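Local coordinates for DUF2666 domain-containing protein (Pyrococcus furiosus, PDB 3V68) that is of unknown cellular function but probably binds double-stranded DNA, at residues A[189-193]-A[224-229]; A[29-34]-A[177-181]; A[57-62]-A[104-109]. All blocks are in the same frame, centred on the assembly; numbering follows the deposited sequence. Where two conformers were deposited one is given.

Contact 1. Residues A[189-193]-A[224-229]; sequences IVEYF and YAAREM
Helix 186-192 ends against the middle of helix 219-231, and most of the meeting is made by three side chains: Ile189, Phe193 and Glu228. The CA register runs Ile189 to Ala225 (6.0 Å), Val190 to Glu228 (6.5 Å) and Phe193 to Met229 (6.7 Å), so both segments advance in the same sense. Segment 224-229 is regular helix, with Met229 N to Ala225 O at 2.9 Å. Phe193 (phi/psi -95/10) is where 189-193 leaves helical geometry, its N only weakly bonded to the O atoms of Ile189 and Val190.

Ile189, in the mt rotamer, puts CG2 3.7 Å from Ala225 CA and 3.8 Å from Glu228 CB, while its CD1 lies 3.8 Å from Tyr224 CB. Phe193 (chi1 m, chi2 -80°) lies against the turn from Ala225 to Met229: CE2 is 3.4 Å from Ala225 O, CD2 3.5 Å from Glu228 CG, CE1 3.7 Å from Met229 CB, and Met229 CA sits over one ring face. Ile208 and Phe212 of helix 202-213 also pack on Phe193, so that three helices of the second DUF2666 repeat meet around this ring. Glu228 (chi1 t, chi2 p) reaches across to 189-193, with OE1 3.8 Å from Val190 CG2, while OE2 forms a salt bridge with Lys232. The charge is thus met just beyond the C-terminal end of helix 219-231, and between the segments the attraction is apolar.

Contact 2. Residues A[29-34]-A[177-181]; sequences IAMFLS and KIKDF
Two helical segments, 29-34 and 177-181, run nearly antiparallel: their N-to-C directions differ by 164°, with the short axes 9.1 Å apart at closest approach. The backbones come nearest at Ala30 and Ile178, whose CA atoms are 5.3 Å apart. Helical bonding continues on both sides, as in Leu33 N to Ile29 O (2.9 Å) and Phe181 N to Lys177 O (3.1 Å).

Ile29 (mt) lays CG2 over the face of the Phe181 ring in a CH-pi contact, 3.4 Å from the centroid and 5° off the normal; Phe181 has chi1 m and chi2 103°. On the next turn Leu33, also mt, reaches across with CD1 3.9 Å from Phe181 CD1 and 3.9 Å from Lys177 CB. The two helices come from the two DUF2666 repeats, 26-43 from the first and 160-181 from the second, and Tyr143 on strand 136-143 of their shared antiparallel sheet touches both Ile29 and Phe181. Ile178 (mt) fills the other flank, its CG1 3.6 Å from Leu33 CB and its CD1 3.7 Å from Ser34 N. Ser34, at chi1 m, returns its OG to Ala30 O of its own helix (2.8 Å), leaving Ile178 CD1 3.8 Å from OG. At the outer margin Lys177 coils through three m torsions to set NZ 2.8 Å from Asp180 OD2, a salt bridge within the helix, and makes a cation-pi contact with Trp146.

Contact 3. Residues A[57-62]-A[104-109]; sequences LLSIKI and VLTREI
Leu105 (chi1 t, chi2 p) on helix 91-110 packs against the C-terminal end of helix 54-58, its CD1 3.5 Å from the carbonyl O of Leu57 and its CB 4.0 Å from Leu57 CD1. CA atoms match at Leu58 and Leu105 (6.4 Å) and again at Ile62 and Ile109 (7.2 Å); both segments therefore progress in the same sense. Residues 104-109 are regular helix. The opposing backbone changes character: Leu57 is helical (-60/-50), Ile60 N bonds to Leu57 O at 3.2 Å, and Ile60 to Ile62 are extended, with phi/psi of -65/130, -93/121 and -120/105.

Extension sends the CA-to-CB bonds of Ile60 and Ile62 toward the helix and that of Lys61 away from it; Lys61 curls back to place NZ 3.0 Å from Ser59 O. Ile60 (mt) brings CD1 to 4.1 Å from Leu105 CD2. Ile62 and Ile109, both mm, meet through CG1 and CD1 respectively at 3.8 Å. At the helical end Leu57, which shares the tp rotamer of Leu105, sets CD2 3.9 Å from Val104 CG1. Exposed Leu58 (mt) folds CD2 to 4.0 Å from Val104 CG1 and 3.7 Å from Glu108 CG; the Glu108 carboxylate pairs with Lys111. Ile82 of helix 76-83 touches both Leu57 and Leu105. The arrangement belongs to the helical part of the first DUF2666 repeat, where a helix end and its extended exit pack along a longer helix.

All three contacts are mainly buried; contacts 1 and 3 have an exposed edge, at Val190 and Leu58, whereas no touching residue of contact 2 is exposed. Contacts 1 and 3 each join elements within one repeat, a helix end or its exit meeting a longer helix. Contact 2 joins helices of both repeats, and its ring-face CH-pi geometry contrasts with the aliphatic packing of contact 3; contact 1 adds a phenylalanine ring. Contacts 1 and 2 touch by packing: Tyr224 OH, hydrogen-bonded to Val175 O, lies 3.2 Å from Ile178 CB. Contacts 1 and 3 meet at Arg227 NH2 and Arg107 NH2, 3.5 Å apart, both arginines salt-bridged to Asp238. Contacts 2 and 3 do not touch.

Contact 1. Residues A[189-193]-A[224-229]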
loop_
_atom_site.group_PDB
_atom_site.type_symbol
_atom_site.label_atom_id
_atom_site.label_comp_id
_atom_site.label_asym_id
_atom_site.label_seq_id
_atom_site.Cartn_x
_atom_site.Cartn_y
_atom_site.Cartn_z
ATOM N N ILE A 189 -15.673 11.875 -2.278
ATOM C CA ILE A 189 -15.633 10.464 -1.905
ATOM C C ILE A 189 -15.787 10.292 -0.391
ATOM O O ILE A 189 -16.509 9.403 0.067
ATOM C CB ILE A 189 -14.343 9.769 -2.434
ATOM C CG1 ILE A 189 -14.404 9.660 -3.963
ATOM C CG2 ILE A 189 -14.164 8.387 -1.799
ATOM C CD1 ILE A 189 -13.105 9.255 -4.628
ATOM N N VAL A 190 -15.107 11.137 0.382
ATOM C CA VAL A 190 -15.246 11.087 1.837
ATOM C C VAL A 190 -16.705 11.314 2.226
ATOM O O VAL A 190 -17.275 10.558 3.018
ATOM C CB VAL A 190 -14.323 12.110 2.542
ATOM C CG1 VAL A 190 -14.686 12.251 4.024
ATOM C CG2 VAL A 190 -12.864 11.699 2.385
ATOM N N GLU A 191 -17.319 12.335 1.640
ATOM C CA GLU A 191 -18.695 12.672 1.994
ATOM C C GLU A 191 -19.698 11.614 1.542
ATOM O O GLU A 191 -20.686 11.364 2.217
ATOM C CB GLU A 191 -19.052 14.068 1.492
ATOM C CG GLU A 191 -18.317 15.129 2.291
ATOM C CD GLU A 191 -18.500 16.531 1.773
ATOM O OE1 GLU A 191 -19.518 16.815 1.099
ATOM O OE2 GLU A 191 -17.617 17.368 2.070
ATOM N N TYR A 192 -19.408 10.963 0.418
ATOM C CA TYR A 192 -20.226 9.860 -0.078
ATOM C C TYR A 192 -20.429 8.757 0.976
ATOM O O TYR A 192 -21.529 8.210 1.108
ATOM C CB TYR A 192 -19.568 9.294 -1.340
ATOM C CG TYR A 192 -20.323 8.198 -2.055
ATOM C CD1 TYR A 192 -19.974 6.862 -1.876
ATOM C CD2 TYR A 192 -21.357 8.500 -2.940
ATOM C CE1 TYR A 192 -20.646 5.848 -2.542
ATOM C CE2 TYR A 192 -22.035 7.490 -3.618
ATOM C CZ TYR A 192 -21.675 6.171 -3.409
ATOM O OH TYR A 192 -22.336 5.168 -4.068
ATOM N N PHE A 193 -19.372 8.450 1.729
ATOM C CA PHE A 193 -19.421 7.405 2.753
ATOM C C PHE A 193 -19.728 7.942 4.158
ATOM O O PHE A 193 -19.622 7.209 5.145
ATOM C CB PHE A 193 -18.107 6.611 2.751
ATOM C CG PHE A 193 -17.940 5.727 1.549
ATOM C CD1 PHE A 193 -18.575 4.490 1.496
ATOM C CD2 PHE A 193 -17.151 6.127 0.472
ATOM C CE1 PHE A 193 -18.427 3.660 0.384
ATOM C CE2 PHE A 193 -16.988 5.299 -0.641
ATOM C CZ PHE A 193 -17.632 4.069 -0.688
ATOM N N TYR A 224 -9.982 4.971 -4.669
ATOM C CA TYR A 224 -10.125 5.813 -3.487
ATOM C C TYR A 224 -11.445 5.550 -2.775
ATOM O O TYR A 224 -11.505 5.580 -1.548
ATOM C CB TYR A 224 -9.926 7.289 -3.849
ATOM C CG TYR A 224 -8.500 7.544 -4.264
ATOM C CD1 TYR A 224 -7.509 7.736 -3.306
ATOM C CD2 TYR A 224 -8.130 7.528 -5.609
ATOM C CE1 TYR A 224 -6.181 7.938 -3.678
ATOM C CE2 TYR A 224 -6.810 7.727 -5.992
ATOM C CZ TYR A 224 -5.850 7.934 -5.023
ATOM O OH TYR A 224 -4.553 8.125 -5.411
ATOM N N ALA A 225 -12.488 5.250 -3.545
ATOM C CA ALA A 225 -13.758 4.847 -2.964
ATOM C C ALA A 225 -13.605 3.545 -2.187
ATOM O O ALA A 225 -14.136 3.419 -1.089
ATOM C CB ALA A 225 -14.829 4.726 -4.036
ATOM N N ALA A 226 -12.859 2.585 -2.744
ATOM C CA ALA A 226 -12.598 1.343 -2.017
ATOM C C ALA A 226 -11.845 1.600 -0.714
ATOM O O ALA A 226 -12.201 1.052 0.330
ATOM C CB ALA A 226 -11.847 0.348 -2.889
ATOM N N ARG A 227 -10.820 2.444 -0.773
ATOM C CA ARG A 227 -10.042 2.778 0.415
ATOM C C ARG A 227 -10.905 3.479 1.463
ATOM O O ARG A 227 -10.804 3.177 2.649
ATOM C CB ARG A 227 -8.833 3.629 0.040
ATOM C CG ARG A 227 -7.716 2.796 -0.564
ATOM C CD ARG A 227 -6.710 3.646 -1.319
ATOM N NE ARG A 227 -5.502 2.869 -1.593
ATOM C CZ ARG A 227 -5.392 1.956 -2.555
ATOM N NH1 ARG A 227 -6.414 1.698 -3.370
ATOM N NH2 ARG A 227 -4.255 1.296 -2.700
ATOM N N GLU A 228 -11.752 4.408 1.023
ATOM C CA GLU A 228 -12.642 5.106 1.946
ATOM C C GLU A 228 -13.630 4.150 2.609
ATOM O O GLU A 228 -13.845 4.220 3.823
ATOM C CB GLU A 228 -13.372 6.257 1.245
ATOM C CG GLU A 228 -14.243 7.118 2.175
ATOM C CD GLU A 228 -13.468 7.841 3.270
ATOM O OE1 GLU A 228 -12.237 8.009 3.153
ATOM O OE2 GLU A 228 -14.110 8.270 4.252
ATOM N N MET A 229 -14.215 3.250 1.817
ATOM C CA MET A 229 -15.148 2.248 2.342
ATOM C C MET A 229 -14.473 1.391 3.413
ATOM O O MET A 229 -15.015 1.194 4.504
ATOM C CB MET A 229 -15.697 1.373 1.210
ATOM C CG MET A 229 -16.689 0.301 1.661
ATOM S SD MET A 229 -15.918 -1.244 2.184
ATOM C CE MET A 229 -15.481 -1.968 0.610
#

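Contact 2. Residues A[29-34]-A[177-181]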
loop_
_atom_site.group_PDB
_atom_site.type_symbol
_atom_site.label_atom_id
_atom_site.label_comp_id
_atom_site.label_asym_id
_atom_site.label_seq_id
_atom_site.Cartn_x
_atom_site.Cartn_y
_atom_site.Cartn_z
ATOM N N ILE A 29 1.768 9.997 -16.018
ATOM C CA ILE A 29 2.229 10.184 -14.645
ATOM C C ILE A 29 1.398 9.333 -13.688
ATOM O O ILE A 29 1.954 8.632 -12.836
ATOM C CB ILE A 29 2.244 11.671 -14.220
ATOM C CG1 ILE A 29 3.260 12.441 -15.076
ATOM C CG2 ILE A 29 2.578 11.798 -12.729
ATOM C CD1 ILE A 29 3.157 13.956 -14.960
ATOM N N ALA A 30 0.077 9.368 -13.850
ATOM C CA ALA A 30 -0.809 8.570 -13.004
ATOM C C ALA A 30 -0.567 7.070 -13.176
ATOM O O ALA A 30 -0.592 6.327 -12.195
ATOM C CB ALA A 30 -2.273 8.924 -13.260
ATOM N N MET A 31 -0.317 6.636 -14.409
ATOM C CA MET A 31 -0.040 5.226 -14.675
ATOM C C MET A 31 1.304 4.785 -14.097
ATOM O O MET A 31 1.425 3.671 -13.586
ATOM C CB MET A 31 -0.132 4.926 -16.173
ATOM C CG MET A 31 -1.559 4.958 -16.703
ATOM S SD MET A 31 -2.652 3.823 -15.824
ATOM C CE MET A 31 -1.973 2.248 -16.345
ATOM N N PHE A 32 2.301 5.666 -14.167
ATOM C CA PHE A 32 3.603 5.418 -13.547
ATOM C C PHE A 32 3.463 5.260 -12.031
ATOM O O PHE A 32 3.961 4.284 -11.454
ATOM C CB PHE A 32 4.582 6.553 -13.871
ATOM C CG PHE A 32 5.848 6.520 -13.048
ATOM C CD1 PHE A 32 6.899 5.677 -13.394
ATOM C CD2 PHE A 32 5.982 7.329 -11.921
ATOM C CE1 PHE A 32 8.073 5.649 -12.629
ATOM C CE2 PHE A 32 7.150 7.300 -11.152
ATOM C CZ PHE A 32 8.195 6.465 -11.510
ATOM N N LEU A 33 2.767 6.201 -11.396
ATOM C CA LEU A 33 2.601 6.154 -9.946
ATOM C C LEU A 33 1.777 4.946 -9.506
ATOM O O LEU A 33 2.038 4.364 -8.451
ATOM C CB LEU A 33 1.965 7.443 -9.428
ATOM C CG LEU A 33 2.789 8.729 -9.546
ATOM C CD1 LEU A 33 1.911 9.919 -9.186
ATOM C CD2 LEU A 33 4.043 8.672 -8.680
ATOM N N SER A 34 0.795 4.581 -10.329
ATOM C CA SER A 34 -0.023 3.389 -10.117
ATOM C C SER A 34 0.851 2.143 -10.100
ATOM O O SER A 34 0.770 1.326 -9.183
ATOM C CB SER A 34 -1.069 3.262 -11.228
ATOM O OG SER A 34 -2.073 4.250 -11.102
ATOM N N LYS A 177 -0.458 11.212 -4.535
ATOM C CA LYS A 177 -0.311 12.025 -5.738
ATOM C C LYS A 177 -1.156 11.580 -6.928
ATOM O O LYS A 177 -1.456 12.390 -7.800
ATOM C CB LYS A 177 1.164 12.160 -6.135
ATOM C CG LYS A 177 2.010 12.950 -5.130
ATOM C CD LYS A 177 1.492 14.381 -4.904
ATOM C CE LYS A 177 1.605 15.246 -6.159
ATOM N NZ LYS A 177 1.040 16.603 -5.924
ATOM N N ILE A 178 -1.536 10.303 -6.983
ATOM C CA ILE A 178 -2.388 9.830 -8.078
ATOM C C ILE A 178 -3.684 10.649 -8.162
ATOM O O ILE A 178 -4.119 11.020 -9.254
ATOM C CB ILE A 178 -2.683 8.305 -7.988
ATOM C CG1 ILE A 178 -1.429 7.499 -8.332
ATOM C CG2 ILE A 178 -3.816 7.899 -8.945
ATOM C CD1 ILE A 178 -1.477 6.050 -7.856
ATOM N N LYS A 179 -4.283 10.943 -7.011
ATOM C CA LYS A 179 -5.515 11.727 -6.987
ATOM C C LYS A 179 -5.342 13.182 -7.457
ATOM O O LYS A 179 -6.315 13.822 -7.855
ATOM C CB LYS A 179 -6.208 11.652 -5.621
ATOM C CG LYS A 179 -5.286 11.594 -4.426
ATOM C CD LYS A 179 -6.079 11.721 -3.132
ATOM C CE LYS A 179 -5.163 11.857 -1.925
ATOM N NZ LYS A 179 -4.376 13.131 -1.926
ATOM N N ASP A 180 -4.110 13.688 -7.422
ATOM C CA ASP A 180 -3.796 15.013 -7.974
ATOM C C ASP A 180 -3.677 14.967 -9.495
ATOM O O ASP A 180 -4.253 15.808 -10.199
ATOM C CB ASP A 180 -2.500 15.572 -7.375
ATOM C CG ASP A 180 -2.632 15.923 -5.901
ATOM O OD1 ASP A 180 -3.762 16.191 -5.435
ATOM O OD2 ASP A 180 -1.592 15.947 -5.207
ATOM N N PHE A 181 -2.929 13.989 -9.997
ATOM C CA PHE A 181 -2.716 13.859 -11.435
ATOM C C PHE A 181 -3.946 13.362 -12.179
ATOM O O PHE A 181 -4.134 13.687 -13.352
ATOM C CB PHE A 181 -1.486 12.998 -11.731
ATOM C CG PHE A 181 -0.200 13.681 -11.386
ATOM C CD1 PHE A 181 0.495 13.356 -10.228
ATOM C CD2 PHE A 181 0.294 14.691 -12.201
ATOM C CE1 PHE A 181 1.682 14.011 -9.904
ATOM C CE2 PHE A 181 1.475 15.351 -11.883
ATOM C CZ PHE A 181 2.169 15.010 -10.732
#

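Contact 3. Residues A[57-62]-A[104-109]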
loop_
_atom_site.group_PDB
_atom_site.type_symbol
_atom_site.label_atom_id
_atom_site.label_comp_id
_atom_site.label_asym_id
_atom_site.label_seq_id
_atom_site.Cartn_x
_atom_site.Cartn_y
_atom_site.Cartn_z
ATOM N N LEU A 57 1.493 -15.291 8.193
ATOM C CA LEU A 57 0.497 -14.241 7.983
ATOM C C LEU A 57 -0.327 -14.472 6.722
ATOM O O LEU A 57 -1.558 -14.435 6.761
ATOM C CB LEU A 57 1.166 -12.862 7.937
ATOM C CG LEU A 57 0.268 -11.642 7.703
ATOM C CD1 LEU A 57 -0.687 -11.403 8.872
ATOM C CD2 LEU A 57 1.132 -10.419 7.448
ATOM N N LEU A 58 0.363 -14.727 5.616
ATOM C CA LEU A 58 -0.293 -14.924 4.326
ATOM C C LEU A 58 -0.942 -16.306 4.197
ATOM O O LEU A 58 -1.628 -16.587 3.210
ATOM C CB LEU A 58 0.694 -14.660 3.182
ATOM C CG LEU A 58 1.338 -13.265 3.134
ATOM C CD1 LEU A 58 2.350 -13.176 1.998
ATOM C CD2 LEU A 58 0.297 -12.156 3.015
ATOM N N SER A 59 -0.732 -17.155 5.203
ATOM C CA SER A 59 -1.371 -18.472 5.264
ATOM C C SER A 59 -2.681 -18.458 6.054
ATOM O O SER A 59 -3.371 -19.478 6.131
ATOM C CB SER A 59 -0.412 -19.513 5.851
ATOM O OG SER A 59 0.707 -19.703 5.006
ATOM N N ILE A 60 -3.019 -17.309 6.641
ATOM C CA ILE A 60 -4.281 -17.151 7.371
ATOM C C ILE A 60 -5.451 -17.288 6.401
ATOM O O ILE A 60 -5.470 -16.652 5.343
ATOM C CB ILE A 60 -4.359 -15.798 8.131
ATOM C CG1 ILE A 60 -3.309 -15.746 9.249
ATOM C CG2 ILE A 60 -5.764 -15.567 8.708
ATOM C CD1 ILE A 60 -3.174 -14.388 9.913
ATOM N N LYS A 61 -6.414 -18.130 6.765
ATOM C CA LYS A 61 -7.561 -18.393 5.904
ATOM C C LYS A 61 -8.729 -17.471 6.221
ATOM O O LYS A 61 -9.225 -17.429 7.350
ATOM C CB LYS A 61 -7.972 -19.871 5.966
ATOM C CG LYS A 61 -6.901 -20.850 5.456
ATOM C CD LYS A 61 -6.929 -21.060 3.932
ATOM C CE LYS A 61 -6.235 -19.940 3.152
ATOM N NZ LYS A 61 -4.790 -19.786 3.492
ATOM N N ILE A 62 -9.137 -16.710 5.208
ATOM C CA ILE A 62 -10.276 -15.812 5.302
ATOM C C ILE A 62 -11.285 -16.270 4.251
ATOM O O ILE A 62 -11.099 -16.044 3.052
ATOM C CB ILE A 62 -9.862 -14.333 5.070
ATOM C CG1 ILE A 62 -8.683 -13.922 5.975
ATOM C CG2 ILE A 62 -11.053 -13.403 5.258
ATOM C CD1 ILE A 62 -9.009 -13.755 7.454
ATOM N N VAL A 104 -1.025 -5.651 5.416
ATOM C CA VAL A 104 -0.484 -6.597 4.438
ATOM C C VAL A 104 -1.522 -7.676 4.140
ATOM O O VAL A 104 -1.810 -7.971 2.976
ATOM C CB VAL A 104 0.847 -7.227 4.932
ATOM C CG1 VAL A 104 1.222 -8.450 4.107
ATOM C CG2 VAL A 104 1.961 -6.196 4.880
ATOM N N LEU A 105 -2.092 -8.241 5.201
ATOM C CA LEU A 105 -3.111 -9.276 5.062
ATOM C C LEU A 105 -4.349 -8.750 4.327
ATOM O O LEU A 105 -4.864 -9.398 3.421
ATOM C CB LEU A 105 -3.498 -9.840 6.434
ATOM C CG LEU A 105 -4.532 -10.970 6.445
ATOM C CD1 LEU A 105 -4.000 -12.190 5.701
ATOM C CD2 LEU A 105 -4.933 -11.336 7.866
ATOM N N THR A 106 -4.806 -7.563 4.715
ATOM C CA THR A 106 -5.975 -6.949 4.094
ATOM C C THR A 106 -5.805 -6.766 2.580
ATOM O O THR A 106 -6.702 -7.112 1.805
ATOM C CB THR A 106 -6.326 -5.614 4.791
ATOM O OG1 THR A 106 -6.603 -5.870 6.172
ATOM C CG2 THR A 106 -7.545 -4.955 4.150
ATOM N N ARG A 107 -4.650 -6.256 2.155
ATOM C CA ARG A 107 -4.376 -6.099 0.731
ATOM C C ARG A 107 -4.421 -7.442 0.002
ATOM O O ARG A 107 -5.060 -7.558 -1.036
ATOM C CB ARG A 107 -3.022 -5.420 0.488
ATOM C CG ARG A 107 -2.603 -5.389 -1.003
ATOM C CD ARG A 107 -1.305 -4.600 -1.250
ATOM N NE ARG A 107 -1.542 -3.166 -1.124
ATOM C CZ ARG A 107 -1.600 -2.306 -2.137
ATOM N NH1 ARG A 107 -1.385 -2.702 -3.390
ATOM N NH2 ARG A 107 -1.837 -1.027 -1.884
ATOM N N GLU A 108 -3.746 -8.449 0.549
ATOM C CA GLU A 108 -3.655 -9.735 -0.136
ATOM C C GLU A 108 -4.998 -10.459 -0.192
ATOM O O GLU A 108 -5.333 -11.073 -1.208
ATOM C CB GLU A 108 -2.560 -10.614 0.479
ATOM C CG GLU A 108 -1.143 -10.060 0.288
ATOM C CD GLU A 108 -0.829 -9.671 -1.156
ATOM O OE1 GLU A 108 -0.855 -10.560 -2.035
ATOM O OE2 GLU A 108 -0.548 -8.479 -1.408
ATOM N N ILE A 109 -5.778 -10.353 0.881
ATOM C CA ILE A 109 -7.095 -11.002 0.936
ATOM C C ILE A 109 -8.109 -10.333 0.004
ATOM O O ILE A 109 -8.952 -11.010 -0.587
ATOM C CB ILE A 109 -7.653 -11.077 2.391
ATOM C CG1 ILE A 109 -6.786 -11.987 3.281
ATOM C CG2 ILE A 109 -9.122 -11.535 2.410
ATOM C CD1 ILE A 109 -6.659 -13.448 2.810
#